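Long-range contacts in nucleotidyltransferase (PDB 1WWP), which is of unknown function but probably acts as a small all-helical substrate-binding protein of the nucleotidyltransferase type: residues I27-E31 with T87-Y91; W38-Q42 with A54-V59. All blocks are in the same frame, centred on the assembly; numbering follows the deposited sequence.

Contact 1 (I27-E31 with T87-Y91); sequences IQRFE and TVHTY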
loop_
_atom_site.group_PDB
_atom_site.type_symbol
_atom_site.label_atom_id
_atom_site.label_comp_id
_atom_site.label_asym_id
_atom_site.label_seq_id
_atom_site.Cartn_x
_atom_site.Cartn_y
_atom_site.Cartn_z
ATOM N N ILE A 27 1.880 0.755 8.716
ATOM C CA ILE A 27 2.209 0.068 7.473
ATOM C C ILE A 27 1.977 0.992 6.278
ATOM O O ILE A 27 2.782 1.046 5.352
ATOM C CB ILE A 27 1.373 -1.216 7.352
ATOM C CG1 ILE A 27 1.841 -2.211 8.413
ATOM C CG2 ILE A 27 1.476 -1.792 5.952
ATOM C CD1 ILE A 27 0.937 -3.425 8.546
ATOM N N GLN A 28 0.874 1.731 6.316
ATOM C CA GLN A 28 0.549 2.679 5.264
ATOM C C GLN A 28 1.644 3.745 5.180
ATOM O O GLN A 28 2.114 4.087 4.094
ATOM C CB GLN A 28 -0.812 3.337 5.554
ATOM C CG GLN A 28 -1.125 4.570 4.703
ATOM C CD GLN A 28 -1.409 4.252 3.233
ATOM O OE1 GLN A 28 -1.673 5.160 2.443
ATOM N NE2 GLN A 28 -1.360 2.971 2.865
ATOM N N ARG A 29 2.066 4.266 6.324
ATOM C CA ARG A 29 3.102 5.299 6.336
ATOM C C ARG A 29 4.432 4.763 5.864
ATOM O O ARG A 29 5.202 5.464 5.217
ATOM C CB ARG A 29 3.233 5.893 7.743
ATOM C CG ARG A 29 1.961 6.601 8.180
ATOM C CD ARG A 29 2.029 7.197 9.602
ATOM N NE ARG A 29 0.795 7.947 9.830
ATOM C CZ ARG A 29 0.489 8.636 10.926
ATOM N NH1 ARG A 29 1.332 8.701 11.953
ATOM N NH2 ARG A 29 -0.681 9.257 10.988
ATOM N N PHE A 30 4.724 3.520 6.210
ATOM C CA PHE A 30 5.961 2.918 5.742
ATOM C C PHE A 30 5.927 2.918 4.198
ATOM O O PHE A 30 6.923 3.216 3.531
ATOM C CB PHE A 30 6.054 1.483 6.273
ATOM C CG PHE A 30 7.023 0.618 5.516
ATOM C CD1 PHE A 30 8.369 0.950 5.448
ATOM C CD2 PHE A 30 6.576 -0.524 4.849
ATOM C CE1 PHE A 30 9.264 0.156 4.717
ATOM C CE2 PHE A 30 7.473 -1.331 4.109
ATOM C CZ PHE A 30 8.811 -0.988 4.046
ATOM N N GLU A 31 4.766 2.595 3.641
ATOM C CA GLU A 31 4.620 2.549 2.191
ATOM C C GLU A 31 5.004 3.861 1.535
ATOM O O GLU A 31 5.928 3.898 0.716
ATOM C CB GLU A 31 3.183 2.189 1.811
ATOM C CG GLU A 31 2.818 0.727 2.057
ATOM C CD GLU A 31 1.434 0.380 1.522
ATOM O OE1 GLU A 31 1.147 -0.819 1.325
ATOM O OE2 GLU A 31 0.623 1.301 1.292
ATOM N N THR A 87 3.070 -5.612 1.966
ATOM C CA THR A 87 2.122 -4.765 2.689
ATOM C C THR A 87 0.666 -4.932 2.270
ATOM O O THR A 87 -0.251 -4.739 3.085
ATOM C CB THR A 87 2.494 -3.271 2.572
ATOM O OG1 THR A 87 2.571 -2.910 1.191
ATOM C CG2 THR A 87 3.834 -2.992 3.249
ATOM N N VAL A 88 0.451 -5.306 1.014
ATOM C CA VAL A 88 -0.893 -5.498 0.510
ATOM C C VAL A 88 -1.537 -6.811 0.977
ATOM O O VAL A 88 -2.715 -7.052 0.730
ATOM C CB VAL A 88 -0.934 -5.406 -1.046
ATOM C CG1 VAL A 88 -0.184 -6.586 -1.685
ATOM C CG2 VAL A 88 -2.375 -5.357 -1.508
ATOM N N HIS A 89 -0.772 -7.649 1.666
ATOM C CA HIS A 89 -1.309 -8.909 2.184
ATOM C C HIS A 89 -1.292 -8.880 3.714
ATOM O O HIS A 89 -1.349 -9.923 4.367
ATOM C CB HIS A 89 -0.477 -10.103 1.676
ATOM C CG HIS A 89 -0.449 -10.224 0.182
ATOM N ND1 HIS A 89 0.617 -9.800 -0.581
ATOM C CD2 HIS A 89 -1.376 -10.686 -0.694
ATOM C CE1 HIS A 89 0.349 -9.992 -1.862
ATOM N NE2 HIS A 89 -0.855 -10.529 -1.957
ATOM N N THR A 90 -1.222 -7.682 4.287
ATOM C CA THR A 90 -1.177 -7.562 5.738
ATOM C C THR A 90 -2.540 -7.637 6.387
ATOM O O THR A 90 -2.779 -7.058 7.454
ATOM C CB THR A 90 -0.468 -6.272 6.194
ATOM O OG1 THR A 90 -1.179 -5.124 5.715
ATOM C CG2 THR A 90 0.954 -6.257 5.675
ATOM N N TYR A 91 -3.453 -8.338 5.733
ATOM C CA TYR A 91 -4.756 -8.524 6.333
ATOM C C TYR A 91 -4.526 -9.593 7.408
ATOM O O TYR A 91 -5.299 -9.722 8.355
ATOM C CB TYR A 91 -5.779 -9.025 5.314
ATOM C CG TYR A 91 -6.974 -9.623 5.999
ATOM C CD1 TYR A 91 -7.618 -8.933 7.026
ATOM C CD2 TYR A 91 -7.410 -10.911 5.694
ATOM C CE1 TYR A 91 -8.653 -9.512 7.745
ATOM C CE2 TYR A 91 -8.454 -11.501 6.405
ATOM C CZ TYR A 91 -9.065 -10.795 7.433
ATOM O OH TYR A 91 -10.075 -11.368 8.166
#

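Contact 2 (W38-Q42 with A54-V59); sequences WKALQ and ASPKGV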
loop_
_atom_site.group_PDB
_atom_site.type_symbol
_atom_site.label_atom_id
_atom_site.label_comp_id
_atom_site.label_asym_id
_atom_site.label_seq_id
_atom_site.Cartn_x
_atom_site.Cartn_y
_atom_site.Cartn_z
ATOM N N TRP A 38 13.209 5.803 -1.807
ATOM C CA TRP A 38 14.018 5.322 -2.934
ATOM C C TRP A 38 14.074 6.333 -4.065
ATOM O O TRP A 38 15.059 6.407 -4.789
ATOM C CB TRP A 38 13.540 3.946 -3.418
ATOM C CG TRP A 38 12.357 3.913 -4.300
ATOM C CD1 TRP A 38 11.053 3.799 -3.930
ATOM C CD2 TRP A 38 12.375 3.891 -5.728
ATOM N NE1 TRP A 38 10.250 3.694 -5.043
ATOM C CE2 TRP A 38 11.037 3.747 -6.160
ATOM C CE3 TRP A 38 13.396 3.966 -6.685
ATOM C CZ2 TRP A 38 10.690 3.684 -7.508
ATOM C CZ3 TRP A 38 13.054 3.903 -8.030
ATOM C CH2 TRP A 38 11.709 3.761 -8.429
ATOM N N LYS A 39 13.035 7.151 -4.172
ATOM C CA LYS A 39 12.999 8.197 -5.184
ATOM C C LYS A 39 14.055 9.254 -4.896
ATOM O O LYS A 39 14.698 9.771 -5.811
ATOM C CB LYS A 39 11.608 8.837 -5.243
ATOM C CG LYS A 39 10.572 7.949 -5.918
ATOM C CD LYS A 39 11.050 7.620 -7.306
ATOM C CE LYS A 39 10.029 6.832 -8.080
ATOM N NZ LYS A 39 10.611 6.515 -9.416
ATOM N N ALA A 40 14.255 9.577 -3.625
ATOM C CA ALA A 40 15.262 10.582 -3.277
ATOM C C ALA A 40 16.658 10.021 -3.570
ATOM O O ALA A 40 17.555 10.735 -4.028
ATOM C CB ALA A 40 15.139 10.980 -1.776
ATOM N N LEU A 41 16.857 8.746 -3.271
ATOM C CA LEU A 41 18.144 8.096 -3.550
ATOM C C LEU A 41 18.372 8.062 -5.078
ATOM O O LEU A 41 19.458 8.356 -5.559
ATOM C CB LEU A 41 18.142 6.660 -3.014
ATOM C CG LEU A 41 18.713 6.379 -1.624
ATOM C CD1 LEU A 41 18.675 4.867 -1.353
ATOM C CD2 LEU A 41 20.145 6.867 -1.559
ATOM N N GLN A 42 17.331 7.698 -5.823
ATOM C CA GLN A 42 17.430 7.640 -7.284
ATOM C C GLN A 42 17.869 8.994 -7.869
ATOM O O GLN A 42 18.803 9.055 -8.663
ATOM C CB GLN A 42 16.084 7.203 -7.877
ATOM C CG GLN A 42 16.051 7.194 -9.396
ATOM C CD GLN A 42 14.657 6.944 -9.945
ATOM O OE1 GLN A 42 13.694 7.624 -9.582
ATOM N NE2 GLN A 42 14.546 5.969 -10.830
ATOM N N ALA A 54 16.636 2.269 -12.170
ATOM C CA ALA A 54 15.213 2.345 -12.489
ATOM C C ALA A 54 14.291 1.849 -11.372
ATOM O O ALA A 54 13.242 2.438 -11.111
ATOM C CB ALA A 54 14.936 1.561 -13.767
ATOM N N SER A 55 14.687 0.768 -10.715
ATOM C CA SER A 55 13.879 0.166 -9.656
ATOM C C SER A 55 14.452 0.324 -8.251
ATOM O O SER A 55 15.631 0.596 -8.078
ATOM C CB SER A 55 13.721 -1.321 -9.938
ATOM O OG SER A 55 14.991 -1.959 -9.857
ATOM N N PRO A 56 13.612 0.133 -7.224
ATOM C CA PRO A 56 14.067 0.251 -5.836
ATOM C C PRO A 56 15.321 -0.592 -5.564
ATOM O O PRO A 56 16.293 -0.117 -4.955
ATOM C CB PRO A 56 12.860 -0.236 -5.050
ATOM C CG PRO A 56 11.722 0.286 -5.862
ATOM C CD PRO A 56 12.149 -0.068 -7.278
ATOM N N LYS A 57 15.312 -1.843 -6.025
ATOM C CA LYS A 57 16.466 -2.720 -5.809
ATOM C C LYS A 57 17.717 -2.276 -6.558
ATOM O O LYS A 57 18.827 -2.362 -6.043
ATOM C CB LYS A 57 16.124 -4.164 -6.186
ATOM C CG LYS A 57 15.488 -4.962 -5.044
ATOM C CD LYS A 57 15.275 -6.418 -5.440
ATOM C CE LYS A 57 14.696 -7.233 -4.291
ATOM N NZ LYS A 57 14.367 -8.632 -4.720
ATOM N N GLY A 58 17.540 -1.797 -7.777
ATOM C CA GLY A 58 18.682 -1.346 -8.548
ATOM C C GLY A 58 19.293 -0.107 -7.936
ATOM O O GLY A 58 20.508 0.060 -7.913
ATOM N N VAL A 59 18.435 0.780 -7.451
ATOM C CA VAL A 59 18.912 2.011 -6.834
ATOM C C VAL A 59 19.672 1.679 -5.552
ATOM O O VAL A 59 20.724 2.236 -5.254
ATOM C CB VAL A 59 17.729 2.998 -6.525
ATOM C CG1 VAL A 59 18.234 4.200 -5.727
ATOM C CG2 VAL A 59 17.123 3.473 -7.837
#

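Contact 1 (I27-E31 with T87-Y91)
Thr87 donates its hydroxyl to the carboxylate of Glu31, with OG1 of Thr87 a short 2.5 Å from OE1 of Glu31 and the bond falling on the anti lone pair. The methyl of the same threonine faces hydrocarbon: CG2 of Thr87 lies 3.8 Å from CG2 of Ile27 and also sits at the edge of the Phe30 ring, near its plane, 4.0 Å from CD2 of Phe30. This follows from chi1 of 56°, which places OG1 between the backbone N and the carbonyl carbon and turns CG2 anti to the carbonyl carbon. Farther along, Ile27 and Thr90 meet tip to tip, CD1 of Ile27 being 3.9 Å from OG1 of Thr90. That hydroxyl donates to the carbonyl O of Thr87 at 2.8 Å, which ties the turn together, and Gln28 NE2 of the second subunit bonds it weakly.

Outside this shell, Arg84 O competes for the single proton of the Thr87 hydroxyl, and Ala96 of helix 93-116 packs against both Ile27 and Thr90. Glu31 packs on Gln28 of the second subunit and Gln28 on its Thr87, making the contact part of the dimer interface. The arrangement is an interhelical turn packed on a long helix within an all-helical fold.

Contact 2 (W38-Q42 with A54-V59)
The indole of Trp38 has a different neighbour on each face. Over one face stands Pro56, whose CG is 3.6 Å from the centroid of the five-membered ring of Trp38 and only 14° off the ring normal, a CH-pi contact. On the opposite face CE of Lys39 lies 3.2 Å above the plane, offset toward the rim. At the edge, near the plane, CG2 of Val59 approaches CE3 of Trp38 at 3.9 Å. The benzo end also meets the chain leading into helix 56-66, with CH2 of Trp38 3.4 Å from the carbonyl O of Ala54. With chi1 at 80°, CG of Trp38 stands between the backbone N and the carbonyl carbon, and the indole is laid across the proline. Replacing this indole by the methyl of an alanine is likely to strip Pro56 of its aromatic platform and to open a gap beside Val59.

One turn on, Val59 uses both branches: CG1 of Val59 packs 3.7 Å from CB of Leu41, whereas CG2 of Val59 lies 3.9 Å from CB of Gln42. The extended side chain of Gln42 carries its amide toward the incoming chain, where NE2 donates to Gly53 O and OE1 accepts from NZ of Lys39 at 3.3 Å. Ser55 is the N-cap of helix 56-66, its OG accepting from Gly58 N at an N-H...O angle of 155°.

Beyond the two segments, Glu35 takes the indole N-H of Trp38, while Phe34 meets both Trp38 and Pro56. Leu45, a turn past Gln42, continues the packing against Val59. The contact thus seats the first turn of helix 56-66 on helix 20-49, with Val81 of helix 71-86 touching Pro56.

How the contacts relate
Both contacts draw on the long helix 20-49, contact 1 through residues 27-31 and contact 2 through 38-42. Their centres are 19 Å apart and their nearest atoms about 7 Å, so they do not touch. In chain order the segments run 27-31, 38-42, 54-59, 87-91; the pairing of contact 2 therefore falls wholly within the span that contact 1 closes. Helix 20-49 is thus met at two levels, by the start of helix 56-66 and by the turn between helices 71-86 and 93-116. Contact 1 reaches the second subunit, whereas contact 2 lies within one chain, so a single helix serves both dimer contacts and internal packing.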